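Local coordinates for esterase (uncultured bacterium pCosCE1, PDB 7ATL), which hydrolyses carboxylic esters as a family VIII carboxylesterase and has promiscuous acyltransferase activity, passing acyl groups to acceptors other than water, at residues 120-125 / 160-165; 113-118 / 176-181; 95-100 / 155-160; 136-141 / 171-176; 88-93 / 107-112. One frame throughout, in Å; residues are numbered along the deposited sequence.

How the contacts relate
Along the chain, contact 5 closes first: 88-93 and 107-112 shut a short loop that leads into helix 111-116. Contact 3 crosses it, because 95-100 lies within that loop but waits for 155-160 at the end of helix 149-157. Contact 2 then joins helix 111-116 to helix 174-186 and encloses contacts 1 and 4, which cross each other; contact 3 crosses all three. Asp160 belongs to contacts 1 and 3, Asp176 to contacts 2 and 4. No strand lies between the segments of any pair, so all five tie helices and loops of the helical region, beside the antiparallel sheet of the beta-lactamase-type fold.

Contact 1 of 5, residues 120-125 / 160-165; sequences GLDYRL and DLLAEP
Two loop backbones meet where Gly120 CA lies 4.8 Å from Ala163 CA, and a single hydrogen bond joins them in the helical region of this serine beta-lactamase-type fold. Leu162 N donates to Gly120 O at 2.8 Å, nearly straight (163°) and in the carbonyl plane on a lone pair. The same oxygen takes a CA-H contact from Leu161. Gly120, with positive phi and no side chain, brings its CA to 3.7 Å from Ala163 O. The Leu121 and Leu161 side chains run alongside each other in one direction, both with CG anti to the carbonyl carbon; their CD2 methyls touch at 3.7 Å. Leu162 crosses Asp122 at about a right angle; Leu162 CD1 also lies 3.5 Å from Gly120 O. Asp122 OD2 is held by Gln127 NE2 from outside, OD1 weakly by Tyr123 N of its own segment. Beyond it Tyr123 OH hydrogen-bonds Lys68 NZ, the lysine of a probable catalytic Ser-x-x-Lys motif. Leu162 CD2 sits 3.7 Å from Asp122 OD2.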
# COMPACT_ATOMS: atom_id res chain seq x y z
N GLY A 120 -18.16 -0.18 -1.39
CA GLY A 120 -18.79 -0.35 -2.71
C GLY A 120 -18.08 0.46 -3.79
O GLY A 120 -18.58 0.49 -4.95
N LEU A 121 -16.94 1.04 -3.45
CA LEU A 121 -16.09 1.77 -4.42
C LEU A 121 -15.25 0.78 -5.22
O LEU A 121 -15.17 -0.44 -4.85
CB LEU A 121 -15.24 2.77 -3.64
CG LEU A 121 -16.06 3.82 -2.91
CD1 LEU A 121 -15.22 4.56 -1.87
CD2 LEU A 121 -16.67 4.79 -3.91
N ASP A 122 -14.68 1.28 -6.32
CA ASP A 122 -13.89 0.46 -7.27
C ASP A 122 -12.55 1.15 -7.54
O ASP A 122 -12.22 2.15 -6.88
CB ASP A 122 -14.69 0.19 -8.55
CG ASP A 122 -14.37 -1.13 -9.25
OD1 ASP A 122 -13.40 -1.82 -8.81
OD2 ASP A 122 -15.06 -1.46 -10.25
N TYR A 123 -11.76 0.57 -8.43
CA TYR A 123 -10.56 1.19 -9.03
C TYR A 123 -10.79 1.17 -10.54
O TYR A 123 -11.39 0.19 -11.01
CB TYR A 123 -9.32 0.39 -8.66
CG TYR A 123 -8.42 1.00 -7.62
CD1 TYR A 123 -8.04 2.34 -7.67
CD2 TYR A 123 -7.86 0.21 -6.62
CE1 TYR A 123 -7.19 2.89 -6.73
CE2 TYR A 123 -6.99 0.74 -5.68
CZ TYR A 123 -6.67 2.08 -5.73
OH TYR A 123 -5.83 2.59 -4.79
N ARG A 124 -10.37 2.22 -11.24
CA ARG A 124 -10.45 2.32 -12.71
C ARG A 124 -9.63 1.18 -13.31
O ARG A 124 -10.04 0.65 -14.37
CB ARG A 124 -9.94 3.69 -13.16
CG ARG A 124 -10.14 4.02 -14.63
CD ARG A 124 -9.54 5.39 -14.91
NE ARG A 124 -8.58 5.28 -16.00
CZ ARG A 124 -7.30 5.63 -15.97
NH1 ARG A 124 -6.74 6.15 -14.89
NH2 ARG A 124 -6.57 5.49 -17.06
N LEU A 125 -8.54 0.79 -12.64
CA LEU A 125 -7.64 -0.29 -13.13
C LEU A 125 -8.31 -1.66 -12.96
O LEU A 125 -7.82 -2.61 -13.61
CB LEU A 125 -6.27 -0.21 -12.45
CG LEU A 125 -6.23 -0.22 -10.92
CD1 LEU A 125 -6.70 -1.53 -10.33
CD2 LEU A 125 -4.83 0.08 -10.43
N ASP A 160 -21.76 5.05 -9.91
CA ASP A 160 -22.49 4.02 -9.14
C ASP A 160 -21.50 3.36 -8.18
O ASP A 160 -20.39 2.97 -8.62
CB ASP A 160 -23.14 3.02 -10.09
CG ASP A 160 -24.28 3.59 -10.92
OD1 ASP A 160 -24.65 4.78 -10.70
OD2 ASP A 160 -24.82 2.83 -11.77
N LEU A 161 -21.90 3.19 -6.92
CA LEU A 161 -21.36 2.14 -6.04
C LEU A 161 -21.72 0.79 -6.66
O LEU A 161 -22.72 0.72 -7.39
CB LEU A 161 -21.97 2.27 -4.65
CG LEU A 161 -21.64 3.56 -3.91
CD1 LEU A 161 -22.49 3.69 -2.66
CD2 LEU A 161 -20.15 3.62 -3.56
N LEU A 162 -20.94 -0.25 -6.35
CA LEU A 162 -21.16 -1.61 -6.91
C LEU A 162 -21.94 -2.48 -5.93
O LEU A 162 -22.36 -3.55 -6.34
CB LEU A 162 -19.80 -2.20 -7.27
CG LEU A 162 -19.28 -1.63 -8.59
CD1 LEU A 162 -18.51 -0.34 -8.37
CD2 LEU A 162 -18.45 -2.64 -9.33
N ALA A 163 -22.15 -2.04 -4.70
CA ALA A 163 -22.76 -2.87 -3.64
C ALA A 163 -23.03 -2.02 -2.39
O ALA A 163 -22.39 -0.95 -2.23
CB ALA A 163 -21.86 -4.04 -3.33
N GLU A 164 -23.97 -2.48 -1.55
CA GLU A 164 -24.26 -1.85 -0.24
C GLU A 164 -22.96 -1.76 0.55
O GLU A 164 -22.25 -2.78 0.72
CB GLU A 164 -25.27 -2.67 0.57
CG GLU A 164 -26.65 -2.06 0.64
CD GLU A 164 -27.60 -3.08 1.23
OE1 GLU A 164 -27.33 -3.48 2.38
OE2 GLU A 164 -28.56 -3.53 0.52
N PRO A 165 -22.58 -0.55 1.01
CA PRO A 165 -21.45 -0.39 1.93
C PRO A 165 -21.54 -1.47 3.01
O PRO A 165 -22.59 -1.62 3.55
CB PRO A 165 -21.64 1.03 2.45
CG PRO A 165 -22.22 1.75 1.23
CD PRO A 165 -23.16 0.74 0.60

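Contact 2 of 5, residues 113-118 / 176-181; sequences HLLSHT and DVLGAV
Leu114 CD1 is the hub of this helix-to-helix contact, in which helix 111-116, closed by a Schellman motif, packs on helix 174-186. The methyl faces residues one turn apart: Val177 CG1 lies 3.9 Å from Leu114 CD1, and Val181 CG2, looser, 4.5 Å from it. Between them the methyl also reaches the backbone, with Leu178 N 3.9 Å from Leu114 CD1. The Leu114 and Val177 side chains cross at about a right angle. A second touch follows along the helices: Leu178, its CG anti to the backbone N (chi1 -177°), meets Leu115 obliquely, CD2 to CD2 at 3.5 Å. Outward, Leu153 and Leu156 of helix 149-157 back Val177, while Ala75 of helix 67-80 meets Leu178 and Thr72 and Met76 meet Leu115. The chain then turns at His117, which has positive phi and whose ND1 hydrogen-bonds Ser172 OG. Two bonds reach back into the last turn, a weak one from His117 N to Leu114 O and a firmer one from Thr118 N to His113 O at 3.0 Å.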
# COMPACT_ATOMS: atom_id res chain seq x y z
N HIS A 113 -15.94 1.06 6.56
CA HIS A 113 -16.10 0.52 5.20
C HIS A 113 -14.92 1.04 4.37
O HIS A 113 -14.32 0.24 3.60
CB HIS A 113 -17.47 0.86 4.59
CG HIS A 113 -18.67 0.42 5.36
ND1 HIS A 113 -19.82 1.21 5.46
CD2 HIS A 113 -18.95 -0.72 6.04
CE1 HIS A 113 -20.74 0.59 6.17
NE2 HIS A 113 -20.24 -0.60 6.53
N LEU A 114 -14.58 2.33 4.48
CA LEU A 114 -13.39 2.84 3.75
C LEU A 114 -12.13 2.02 4.14
O LEU A 114 -11.38 1.63 3.24
CB LEU A 114 -13.17 4.34 4.03
CG LEU A 114 -14.21 5.30 3.48
CD1 LEU A 114 -13.79 6.74 3.71
CD2 LEU A 114 -14.46 5.05 2.00
N LEU A 115 -11.92 1.75 5.43
CA LEU A 115 -10.68 1.13 5.95
C LEU A 115 -10.52 -0.31 5.43
O LEU A 115 -9.36 -0.77 5.36
CB LEU A 115 -10.74 1.14 7.48
CG LEU A 115 -10.68 2.53 8.11
CD1 LEU A 115 -10.89 2.45 9.61
CD2 LEU A 115 -9.35 3.20 7.81
N SER A 116 -11.61 -1.01 5.12
CA SER A 116 -11.62 -2.45 4.79
C SER A 116 -12.09 -2.65 3.35
O SER A 116 -12.25 -3.81 2.93
CB SER A 116 -12.47 -3.23 5.77
OG SER A 116 -11.91 -3.17 7.08
N HIS A 117 -12.30 -1.56 2.60
CA HIS A 117 -12.63 -1.62 1.15
C HIS A 117 -13.97 -2.33 0.94
O HIS A 117 -14.06 -3.13 0.00
CB HIS A 117 -11.49 -2.30 0.36
CG HIS A 117 -10.23 -1.51 0.31
ND1 HIS A 117 -10.06 -0.45 -0.54
CD2 HIS A 117 -9.08 -1.62 1.02
CE1 HIS A 117 -8.86 0.07 -0.36
NE2 HIS A 117 -8.24 -0.62 0.60
N THR A 118 -14.97 -2.04 1.76
CA THR A 118 -16.34 -2.61 1.68
C THR A 118 -17.32 -1.48 1.35
O THR A 118 -18.53 -1.72 1.44
CB THR A 118 -16.72 -3.31 2.99
OG1 THR A 118 -16.76 -2.34 4.04
CG2 THR A 118 -15.77 -4.41 3.40
N ASP A 176 -8.18 6.90 -0.85
CA ASP A 176 -8.11 8.26 -1.44
C ASP A 176 -9.24 9.08 -0.83
O ASP A 176 -8.99 10.26 -0.45
CB ASP A 176 -8.16 8.24 -2.98
CG ASP A 176 -6.96 7.59 -3.65
OD1 ASP A 176 -6.66 6.42 -3.30
OD2 ASP A 176 -6.33 8.25 -4.52
N VAL A 177 -10.42 8.48 -0.69
CA VAL A 177 -11.59 9.14 -0.02
C VAL A 177 -11.22 9.42 1.45
O VAL A 177 -11.44 10.56 1.90
CB VAL A 177 -12.88 8.32 -0.17
CG1 VAL A 177 -14.05 8.99 0.53
CG2 VAL A 177 -13.23 8.10 -1.64
N LEU A 178 -10.62 8.44 2.15
CA LEU A 178 -10.26 8.57 3.58
C LEU A 178 -9.35 9.78 3.75
O LEU A 178 -9.58 10.58 4.69
CB LEU A 178 -9.58 7.28 4.04
CG LEU A 178 -9.21 7.22 5.52
CD1 LEU A 178 -10.43 7.39 6.43
CD2 LEU A 178 -8.50 5.92 5.82
N GLY A 179 -8.38 9.95 2.86
CA GLY A 179 -7.44 11.09 2.85
C GLY A 179 -8.18 12.42 2.91
O GLY A 179 -7.83 13.26 3.76
N ALA A 180 -9.18 12.59 2.06
CA ALA A 180 -10.01 13.81 2.02
C ALA A 180 -10.80 13.93 3.33
O ALA A 180 -10.87 15.02 3.89
CB ALA A 180 -10.90 13.80 0.80
N VAL A 181 -11.35 12.83 3.84
CA VAL A 181 -12.01 12.90 5.17
C VAL A 181 -11.01 13.43 6.20
O VAL A 181 -11.35 14.36 6.95
CB VAL A 181 -12.58 11.55 5.62
CG1 VAL A 181 -12.97 11.59 7.10
CG2 VAL A 181 -13.74 11.11 4.76

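Contact 3 of 5, residues 95-100 / 155-160; sequences PWFTPA and LLAQAD
Ala157 O, near the C-terminal end of helix 149-157, is gripped by two waters, and each links it to the loop 95-100, which makes an inverse gamma turn centred on Phe97. The contact thus ties the loop ahead of helix 111-116 to the end of helix 149-157, in the helical region of the beta-lactamase-type fold. One water donates at 3.3 Å to Ala157 O and also to Trp96 O, taking a weak bond from Thr98 OG1. The other donates to Ala157 O at 3.2 Å and accepts from Ala100 N. A CA-H contact from Pro99 adds a third, softer touch, with Pro99 CA 3.4 Å from Ala157 O. No direct hydrogen bond crosses the two segments. The apolar part rests on Phe97, whose CG is anti to the backbone N (chi1 -161°), which swings the ring toward the helix. Leu156 approaches the ring edge, its CD2 4.0 Å from Phe97 CE1, while Ala157 CB comes up obliquely at 3.9 Å from Phe97 CD1. The Trp96 indole makes a cation-pi contact with Arg154. Farther along, Ala100 O accepts a backbone bond from Leu161 N and a CA-H contact from Asp160, whose CA is 3.2 Å from Ala100 O.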
# COMPACT_ATOMS: atom_id res chain seq x y z
N PRO A 95 -19.84 16.54 2.47
CA PRO A 95 -21.30 16.53 2.27
C PRO A 95 -21.74 16.18 0.84
O PRO A 95 -22.82 15.70 0.68
CB PRO A 95 -21.75 17.95 2.66
CG PRO A 95 -20.58 18.57 3.45
CD PRO A 95 -19.34 17.80 3.05
N TRP A 96 -20.88 16.42 -0.15
CA TRP A 96 -21.12 16.16 -1.60
C TRP A 96 -20.77 14.70 -2.00
O TRP A 96 -21.15 14.29 -3.12
CB TRP A 96 -20.30 17.17 -2.41
CG TRP A 96 -18.89 17.34 -1.93
CD1 TRP A 96 -18.42 18.32 -1.10
CD2 TRP A 96 -17.77 16.48 -2.21
NE1 TRP A 96 -17.09 18.13 -0.86
CE2 TRP A 96 -16.66 17.02 -1.53
CE3 TRP A 96 -17.59 15.30 -2.96
CZ2 TRP A 96 -15.39 16.45 -1.59
CZ3 TRP A 96 -16.34 14.73 -3.01
CH2 TRP A 96 -15.25 15.31 -2.34
N PHE A 97 -20.06 13.93 -1.17
CA PHE A 97 -19.76 12.51 -1.47
C PHE A 97 -20.94 11.64 -1.05
O PHE A 97 -20.92 11.00 0.04
CB PHE A 97 -18.45 12.06 -0.82
CG PHE A 97 -17.89 10.82 -1.46
CD1 PHE A 97 -17.11 10.90 -2.60
CD2 PHE A 97 -18.19 9.57 -0.96
CE1 PHE A 97 -16.64 9.76 -3.23
CE2 PHE A 97 -17.71 8.43 -1.58
CZ PHE A 97 -16.93 8.54 -2.70
N THR A 98 -21.94 11.56 -1.92
CA THR A 98 -23.20 10.83 -1.67
C THR A 98 -23.55 9.96 -2.87
O THR A 98 -24.65 10.05 -3.39
CB THR A 98 -24.31 11.82 -1.31
OG1 THR A 98 -24.37 12.84 -2.30
CG2 THR A 98 -24.07 12.49 0.03
N PRO A 99 -22.63 9.06 -3.31
CA PRO A 99 -22.89 8.20 -4.46
C PRO A 99 -24.08 7.25 -4.26
O PRO A 99 -24.43 6.94 -3.12
CB PRO A 99 -21.60 7.38 -4.61
CG PRO A 99 -21.01 7.42 -3.22
CD PRO A 99 -21.30 8.82 -2.73
N ALA A 100 -24.63 6.79 -5.38
CA ALA A 100 -25.84 5.95 -5.46
C ALA A 100 -25.47 4.57 -5.99
O ALA A 100 -24.52 4.48 -6.73
CB ALA A 100 -26.83 6.61 -6.38
N LEU A 155 -15.77 13.55 -9.05
CA LEU A 155 -16.02 12.69 -10.23
C LEU A 155 -16.44 11.31 -9.72
O LEU A 155 -17.45 10.76 -10.22
CB LEU A 155 -14.77 12.65 -11.12
CG LEU A 155 -14.42 13.95 -11.87
CD1 LEU A 155 -13.22 13.72 -12.78
CD2 LEU A 155 -15.58 14.49 -12.70
N LEU A 156 -15.71 10.76 -8.74
CA LEU A 156 -15.98 9.42 -8.13
C LEU A 156 -17.40 9.38 -7.55
O LEU A 156 -18.07 8.32 -7.66
CB LEU A 156 -14.92 9.14 -7.06
CG LEU A 156 -15.03 7.81 -6.31
CD1 LEU A 156 -14.97 6.62 -7.27
CD2 LEU A 156 -13.92 7.70 -5.28
N ALA A 157 -17.83 10.49 -6.94
CA ALA A 157 -19.15 10.65 -6.29
C ALA A 157 -20.26 10.41 -7.32
O ALA A 157 -21.35 9.99 -6.89
CB ALA A 157 -19.29 12.02 -5.66
N GLN A 158 -19.99 10.69 -8.60
CA GLN A 158 -21.00 10.59 -9.69
C GLN A 158 -21.08 9.17 -10.26
O GLN A 158 -21.98 8.91 -11.10
CB GLN A 158 -20.66 11.58 -10.80
CG GLN A 158 -20.78 13.04 -10.39
CD GLN A 158 -20.23 13.88 -11.51
OE1 GLN A 158 -19.25 14.60 -11.35
NE2 GLN A 158 -20.82 13.72 -12.68
N ALA A 159 -20.18 8.28 -9.86
CA ALA A 159 -20.19 6.87 -10.28
C ALA A 159 -21.09 6.04 -9.35
O ALA A 159 -21.12 6.26 -8.16
CB ALA A 159 -18.78 6.33 -10.32
N ASP A 160 -21.76 5.05 -9.91
CA ASP A 160 -22.49 4.02 -9.14
C ASP A 160 -21.50 3.36 -8.18
O ASP A 160 -20.39 2.97 -8.62
CB ASP A 160 -23.14 3.02 -10.09
CG ASP A 160 -24.28 3.59 -10.92
OD1 ASP A 160 -24.65 4.78 -10.70
OD2 ASP A 160 -24.82 2.83 -11.77
O HOH W 1 -22.82 12.41 -5.23
O HOH W 2 -23.45 7.93 -8.04

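Contact 4 of 5, residues 136-141 / 171-176; sequences LGIKDG and YSLAID. With EDO (1,2-ethanediol), chain F.
Leu173, Asp140 and Asp176 carry most of this contact between the loop 136-141 and the start of helix 174-186. Leu173, at the N-cap position, extends toward the loop and splits its methyls over it. Leu173 CD1 meets Ile138 obliquely, 3.6 Å from Ile138 CG2, while Leu173 CD2 lies against the backbone, 3.7 Å from Lys139 O. Asp140 crosses Leu173 at about a right angle and meets it with CA and, more loosely, OD1; its carboxylate takes backbone N-H groups, OD1 from Arg124 N and OD2, weakly, from Leu125 N. Asp176 has no direct hydrogen bond to the loop. Two waters do the joining: one donates to Asp176 OD2 at 2.5 Å and to Lys139 O, the other to Asp176 OD1 at 2.7 Å and to Asp140 O. Ser262 OG gives OD2 a further partner, so the carboxylate is well satisfied. The end of Lys139 leads away, and Lys139 NZ bonds O1 of a 1,2-ethanediol, probably from the crystallisation liquor, at 2.7 Å. The approach to the helix is fixed by Ser172, whose OG accepts from Ala174 N at 2.9 Å in an ST turn, and by the backbone bond of Leu173 N with Asp122 O. Just before Ser172, Tyr171 OH bonds Ser65 OG and Lys68 NZ, consistent with the catalytic serine, lysine and tyrosine site of family VIII carboxylesterases.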
# COMPACT_ATOMS: atom_id res chain seq x y z
N LEU A 136 -15.81 8.58 -16.88
CA LEU A 136 -15.99 9.76 -16.00
C LEU A 136 -14.67 10.50 -15.81
O LEU A 136 -14.73 11.61 -15.32
CB LEU A 136 -16.57 9.30 -14.66
CG LEU A 136 -18.09 9.33 -14.58
CD1 LEU A 136 -18.58 8.58 -13.35
CD2 LEU A 136 -18.60 10.77 -14.60
N GLY A 137 -13.52 9.90 -16.14
CA GLY A 137 -12.21 10.56 -15.99
C GLY A 137 -11.70 10.51 -14.56
O GLY A 137 -10.91 11.39 -14.17
N ILE A 138 -12.13 9.51 -13.80
CA ILE A 138 -11.63 9.25 -12.44
C ILE A 138 -10.17 8.77 -12.53
O ILE A 138 -9.86 7.94 -13.40
CB ILE A 138 -12.57 8.26 -11.74
CG1 ILE A 138 -13.93 8.91 -11.50
CG2 ILE A 138 -11.97 7.70 -10.46
CD1 ILE A 138 -15.04 7.92 -11.34
N LYS A 139 -9.31 9.29 -11.66
CA LYS A 139 -7.88 8.93 -11.59
C LYS A 139 -7.65 7.98 -10.41
O LYS A 139 -8.30 8.13 -9.36
CB LYS A 139 -7.06 10.22 -11.52
CG LYS A 139 -7.30 11.18 -12.67
CD LYS A 139 -6.96 10.60 -14.04
CE LYS A 139 -7.68 11.26 -15.20
NZ LYS A 139 -7.66 10.36 -16.38
N ASP A 140 -6.73 7.04 -10.57
CA ASP A 140 -6.42 6.02 -9.53
C ASP A 140 -5.29 6.51 -8.63
O ASP A 140 -5.02 5.80 -7.65
CB ASP A 140 -6.09 4.67 -10.17
CG ASP A 140 -7.29 3.91 -10.72
OD1 ASP A 140 -8.46 4.22 -10.30
OD2 ASP A 140 -7.06 2.96 -11.54
N GLY A 141 -4.65 7.64 -8.93
CA GLY A 141 -3.59 8.23 -8.08
C GLY A 141 -2.17 8.05 -8.62
O GLY A 141 -1.24 8.60 -7.99
N TYR A 171 -11.31 -4.09 -3.72
CA TYR A 171 -10.13 -3.21 -3.62
C TYR A 171 -10.47 -1.91 -4.34
O TYR A 171 -10.99 -1.98 -5.44
CB TYR A 171 -8.90 -3.87 -4.22
CG TYR A 171 -7.61 -3.23 -3.81
CD1 TYR A 171 -7.34 -2.92 -2.49
CD2 TYR A 171 -6.64 -2.98 -4.74
CE1 TYR A 171 -6.14 -2.35 -2.10
CE2 TYR A 171 -5.44 -2.39 -4.38
CZ TYR A 171 -5.18 -2.08 -3.06
OH TYR A 171 -3.98 -1.53 -2.75
N SER A 172 -10.19 -0.76 -3.72
CA SER A 172 -10.90 0.47 -4.10
C SER A 172 -10.06 1.73 -3.87
O SER A 172 -9.01 1.70 -3.23
CB SER A 172 -12.20 0.54 -3.38
OG SER A 172 -12.02 0.99 -2.05
N LEU A 173 -10.58 2.82 -4.42
CA LEU A 173 -10.19 4.21 -4.14
C LEU A 173 -10.61 4.63 -2.73
O LEU A 173 -10.53 5.83 -2.46
CB LEU A 173 -10.90 5.08 -5.18
CG LEU A 173 -10.20 5.16 -6.53
CD1 LEU A 173 -11.13 5.77 -7.58
CD2 LEU A 173 -8.91 5.97 -6.40
N ALA A 174 -11.02 3.71 -1.85
CA ALA A 174 -11.56 4.09 -0.53
C ALA A 174 -10.54 4.91 0.25
O ALA A 174 -10.96 5.79 1.02
CB ALA A 174 -12.00 2.89 0.27
N ILE A 175 -9.25 4.60 0.13
CA ILE A 175 -8.22 5.25 0.99
C ILE A 175 -7.95 6.67 0.45
O ILE A 175 -7.58 7.54 1.24
CB ILE A 175 -6.95 4.38 1.18
CG1 ILE A 175 -7.30 3.00 1.73
CG2 ILE A 175 -5.94 5.06 2.09
CD1 ILE A 175 -8.10 3.04 3.01
N ASP A 176 -8.18 6.90 -0.85
CA ASP A 176 -8.11 8.26 -1.44
C ASP A 176 -9.24 9.08 -0.83
O ASP A 176 -8.99 10.26 -0.45
CB ASP A 176 -8.16 8.24 -2.98
CG ASP A 176 -6.96 7.59 -3.65
OD1 ASP A 176 -6.66 6.42 -3.30
OD2 ASP A 176 -6.33 8.25 -4.52
C1 EDO F . -9.95 8.38 -17.51
O1 EDO F . -9.52 8.46 -16.14
C2 EDO F . -9.70 7.06 -18.16
O2 EDO F . -10.02 7.00 -19.53
O HOH W 3 -7.12 9.09 -6.77
O HOH W 4 -5.15 5.06 -5.04

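Contact 5 of 5, residues 88-93 / 107-112; sequences DTVSRW and PPIKIR
The tight part is backbone against backbone, with Thr89 CA only 4.5 Å from Lys110 CA. Val90 N donates to Ile109 O at 2.8 Å, and Ile111 N to Asp88 O at 3.0 Å; in both bonds the donor lies nearly along the C=O axis. Each acceptor takes a CA-H contact as well, from Thr89 and Lys110 respectively. Buried beside this, the Val90 and Ile109 side chains extend in parallel, with their CG2 methyls 3.5 Å apart. Ile111 adds CG1, 3.3 Å from Asp88 O. The pattern is a single antiparallel beta bridge in which Thr89 and Lys110 form the non-hydrogen-bonded pair, laid down just before helix 111-116, with Lys110 at its N-cap. A water also bridges the backbones, accepting from both Ser91 N and Ile109 N. Toward solvent the fit loosens: Thr89 CG2 only brushes Pro108 CB. Thr89 OG1 turns back to accept from Arg92 N, an ST motif, while Lys110 NZ leaves for Asp87. Arg92, itself exposed, pairs with Asp88 OD1 by charge alone, no N-H pointing at the oxygen. Asp88 OD2, in the plane of the indole, accepts from Trp93 NE1 at 3.1 Å on its anti lone pair.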
# COMPACT_ATOMS: atom_id res chain seq x y z
N ASP A 88 -18.72 6.89 11.72
CA ASP A 88 -19.07 8.16 11.03
C ASP A 88 -19.39 7.87 9.57
O ASP A 88 -18.66 7.06 8.93
CB ASP A 88 -17.90 9.14 11.09
CG ASP A 88 -17.71 9.73 12.47
OD1 ASP A 88 -18.35 9.20 13.42
OD2 ASP A 88 -16.94 10.70 12.58
N THR A 89 -20.41 8.52 9.04
CA THR A 89 -20.68 8.53 7.58
C THR A 89 -19.57 9.34 6.90
O THR A 89 -18.94 10.16 7.57
CB THR A 89 -22.08 9.07 7.28
OG1 THR A 89 -22.10 10.44 7.67
CG2 THR A 89 -23.15 8.27 7.99
N VAL A 90 -19.35 9.08 5.63
CA VAL A 90 -18.40 9.87 4.81
C VAL A 90 -19.05 11.23 4.55
O VAL A 90 -18.39 12.27 4.73
CB VAL A 90 -18.02 9.13 3.51
CG1 VAL A 90 -17.17 10.01 2.60
CG2 VAL A 90 -17.29 7.83 3.81
N SER A 91 -20.32 11.20 4.18
CA SER A 91 -21.10 12.42 3.85
C SER A 91 -21.07 13.44 5.01
O SER A 91 -21.15 14.65 4.76
CB SER A 91 -22.51 12.04 3.39
OG SER A 91 -23.40 11.73 4.46
N ARG A 92 -20.90 12.98 6.25
CA ARG A 92 -20.74 13.88 7.43
C ARG A 92 -19.51 14.78 7.25
O ARG A 92 -19.55 15.95 7.69
CB ARG A 92 -20.58 13.04 8.70
CG ARG A 92 -20.32 13.83 9.97
CD ARG A 92 -20.44 12.90 11.16
NE ARG A 92 -20.13 13.52 12.44
CZ ARG A 92 -20.31 12.93 13.61
NH1 ARG A 92 -20.78 11.69 13.66
NH2 ARG A 92 -20.01 13.57 14.73
N TRP A 93 -18.46 14.25 6.64
CA TRP A 93 -17.16 14.94 6.47
C TRP A 93 -17.04 15.54 5.05
O TRP A 93 -16.44 16.63 4.92
CB TRP A 93 -16.03 13.94 6.80
CG TRP A 93 -16.03 13.58 8.24
CD1 TRP A 93 -16.46 12.42 8.82
CD2 TRP A 93 -15.64 14.44 9.32
NE1 TRP A 93 -16.33 12.49 10.18
CE2 TRP A 93 -15.82 13.72 10.51
CE3 TRP A 93 -15.13 15.74 9.38
CZ2 TRP A 93 -15.50 14.27 11.75
CZ3 TRP A 93 -14.82 16.28 10.61
CH2 TRP A 93 -14.99 15.55 11.78
N PRO A 107 -26.87 4.95 -0.16
CA PRO A 107 -26.65 4.37 1.16
C PRO A 107 -25.48 5.08 1.82
O PRO A 107 -24.50 5.45 1.16
CB PRO A 107 -26.32 2.91 0.86
CG PRO A 107 -25.65 2.97 -0.49
CD PRO A 107 -26.29 4.12 -1.23
N PRO A 108 -25.54 5.26 3.16
CA PRO A 108 -24.43 5.85 3.90
C PRO A 108 -23.22 4.91 3.83
O PRO A 108 -23.40 3.69 3.79
CB PRO A 108 -24.97 6.05 5.33
CG PRO A 108 -26.15 5.09 5.43
CD PRO A 108 -26.66 4.85 4.02
N ILE A 109 -22.04 5.51 3.73
CA ILE A 109 -20.73 4.81 3.78
C ILE A 109 -20.12 5.16 5.12
O ILE A 109 -20.06 6.37 5.46
CB ILE A 109 -19.79 5.23 2.63
CG1 ILE A 109 -20.34 4.87 1.24
CG2 ILE A 109 -18.41 4.64 2.86
CD1 ILE A 109 -19.67 5.64 0.10
N LYS A 110 -19.67 4.15 5.83
CA LYS A 110 -19.02 4.35 7.14
C LYS A 110 -17.51 4.31 6.94
O LYS A 110 -17.04 3.61 6.03
CB LYS A 110 -19.46 3.29 8.15
CG LYS A 110 -20.87 3.44 8.69
CD LYS A 110 -21.41 2.11 9.16
CE LYS A 110 -22.45 2.24 10.25
NZ LYS A 110 -22.25 1.22 11.30
N ILE A 111 -16.79 5.02 7.81
CA ILE A 111 -15.31 5.05 7.86
C ILE A 111 -14.80 3.60 7.92
O ILE A 111 -13.84 3.30 7.21
CB ILE A 111 -14.83 5.93 9.03
CG1 ILE A 111 -15.35 7.36 8.92
CG2 ILE A 111 -13.32 5.92 9.15
CD1 ILE A 111 -14.94 8.08 7.65
N ARG A 112 -15.44 2.70 8.67
CA ARG A 112 -14.91 1.31 8.77
C ARG A 112 -15.00 0.63 7.39
O ARG A 112 -14.24 -0.35 7.14
CB ARG A 112 -15.65 0.48 9.83
CG ARG A 112 -17.16 0.38 9.61
CD ARG A 112 -17.81 -0.59 10.57
NE ARG A 112 -17.90 -0.03 11.91
CZ ARG A 112 -17.12 -0.35 12.95
NH1 ARG A 112 -16.14 -1.23 12.84
NH2 ARG A 112 -17.32 0.26 14.11
O HOH W 5 -21.90 8.54 3.60